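Local coordinates for Udp-n-acetylglucosamine pyrophosphorylase (Trypanosoma brucei, PDB 4BQH), which probably catalyses the formation of UDP-N-acetylglucosamine and diphosphate from UTP and N-acetyl-alpha-D-glucosamine 1-phosphate, at residues A355-N360 against M426-D431. Residues are numbered along the deposited sequence; the frame is centred on the assembly and turned at random.
Sequences ANISSN and MQVDRD
The guanidinium of Arg430 meets the methyl of Ala355 obliquely, with NH2 4.5 Å from Ala355 CB, a loose van der Waals contact. The same plane is held by polar partners: NH1 forms a salt bridge with Glu316 and NH2 a hydrogen bond with the carbonyl of Pro310. Its aliphatic stem runs extended from the backbone (chi1 -178°) and then turns at CD (chi3 -61°), carrying the charged group across to Ala355. Nearby, the amide of Gln427 is held by Thr308 OG1 at OE1 and by the carbonyl of Asn353 at NE2.

Beside these polar groups lies a small apolar touch, Ile357 CD1 against Val428 CG2 at 4.4 Å. Ile357 directs its CB toward the other segment, and its CD1 lies roughly anti to CA (chi2 155°), which carries the methyl out to Val428. No hydrogen bond joins the two segments; the case illustrates how a strand can meet the turn that follows a second strand of its sheet through side chains alone.

Where the chain turns its corner at Ser358, an Asx turn forms: Ser358 N donates to Asn356 OD1 at 3.0 Å, from well above the carbonyl plane. Strand 304-309 lies between the partners, antiparallel to 355-357 and parallel to 423-427, within the mixed sheet of this GT-A-type fold; Phe434, just past helix 430-433, also packs on Ile357.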
# COMPACT_ATOMS: atom_id res chain seq x y z
N ALA A 355 -0.87 3.43 -15.56
CA ALA A 355 0.34 3.15 -14.75
C ALA A 355 0.01 2.64 -13.34
O ALA A 355 -0.88 3.16 -12.66
CB ALA A 355 1.22 4.39 -14.68
N ASN A 356 0.77 1.63 -12.92
CA ASN A 356 0.60 1.01 -11.63
C ASN A 356 1.11 1.90 -10.49
O ASN A 356 2.30 2.17 -10.41
CB ASN A 356 1.36 -0.33 -11.64
CG ASN A 356 1.25 -1.06 -10.32
OD1 ASN A 356 0.25 -0.92 -9.61
ND2 ASN A 356 2.27 -1.84 -9.98
N ILE A 357 0.21 2.35 -9.61
CA ILE A 357 0.63 3.13 -8.43
C ILE A 357 0.56 2.30 -7.12
O ILE A 357 0.61 2.84 -6.01
CB ILE A 357 -0.12 4.48 -8.30
CG1 ILE A 357 -1.63 4.28 -8.11
CG2 ILE A 357 0.15 5.35 -9.54
CD1 ILE A 357 -2.31 5.44 -7.41
N SER A 358 0.49 0.98 -7.27
CA SER A 358 0.50 0.03 -6.14
C SER A 358 -0.56 0.39 -5.10
O SER A 358 -0.28 0.47 -3.90
CB SER A 358 1.89 -0.08 -5.50
OG SER A 358 2.82 -0.33 -6.52
N SER A 359 -1.78 0.61 -5.58
CA SER A 359 -2.90 0.88 -4.71
C SER A 359 -4.04 -0.05 -5.14
O SER A 359 -4.55 0.10 -6.26
CB SER A 359 -3.32 2.34 -4.85
OG SER A 359 -4.44 2.60 -4.03
N ASN A 360 -4.40 -1.00 -4.28
CA ASN A 360 -5.33 -2.07 -4.65
C ASN A 360 -6.43 -2.25 -3.63
O ASN A 360 -6.25 -1.95 -2.44
CB ASN A 360 -4.64 -3.45 -4.76
CG ASN A 360 -3.41 -3.47 -5.66
OD1 ASN A 360 -3.30 -2.76 -6.68
ND2 ASN A 360 -2.51 -4.34 -5.32
N MET A 426 -9.54 1.57 -11.84
CA MET A 426 -10.04 2.92 -11.57
C MET A 426 -8.87 3.89 -11.85
O MET A 426 -7.88 3.88 -11.15
CB MET A 426 -10.54 3.04 -10.12
CG MET A 426 -11.21 4.39 -9.82
SD MET A 426 -12.06 4.33 -8.22
CE MET A 426 -10.73 4.48 -7.12
N GLN A 427 -9.00 4.66 -12.93
CA GLN A 427 -7.95 5.59 -13.34
C GLN A 427 -8.19 6.89 -12.56
O GLN A 427 -9.24 7.50 -12.70
CB GLN A 427 -8.00 5.83 -14.85
CG GLN A 427 -6.91 6.78 -15.38
CD GLN A 427 -5.71 6.07 -15.99
OE1 GLN A 427 -5.11 5.19 -15.37
NE2 GLN A 427 -5.35 6.46 -17.22
N VAL A 428 -7.20 7.30 -11.77
CA VAL A 428 -7.34 8.44 -10.85
C VAL A 428 -6.32 9.54 -11.18
O VAL A 428 -5.40 9.33 -11.96
CB VAL A 428 -7.21 8.02 -9.35
CG1 VAL A 428 -8.31 7.03 -8.96
CG2 VAL A 428 -5.82 7.45 -9.03
N ASP A 429 -6.53 10.69 -10.56
CA ASP A 429 -5.74 11.88 -10.72
C ASP A 429 -4.45 11.76 -9.89
O ASP A 429 -4.50 11.81 -8.66
CB ASP A 429 -6.62 13.04 -10.21
CG ASP A 429 -6.16 14.40 -10.69
OD1 ASP A 429 -4.93 14.65 -10.68
OD2 ASP A 429 -7.08 15.22 -11.04
N ARG A 430 -3.30 11.64 -10.54
CA ARG A 430 -2.03 11.34 -9.86
C ARG A 430 -1.75 12.37 -8.77
O ARG A 430 -1.35 12.04 -7.66
CB ARG A 430 -0.86 11.29 -10.85
CG ARG A 430 0.48 10.95 -10.19
CD ARG A 430 1.65 11.13 -11.15
NE ARG A 430 1.53 10.27 -12.33
CZ ARG A 430 2.44 9.37 -12.71
NH1 ARG A 430 3.55 9.17 -12.00
NH2 ARG A 430 2.23 8.65 -13.81
N ASP A 431 -1.98 13.63 -9.11
CA ASP A 431 -1.61 14.69 -8.19
C ASP A 431 -2.52 14.76 -6.97
O ASP A 431 -2.20 15.48 -6.03
CB ASP A 431 -1.52 16.01 -8.95
CG ASP A 431 -0.28 16.09 -9.84
OD1 ASP A 431 0.42 15.08 -10.05
OD2 ASP A 431 0.00 17.18 -10.34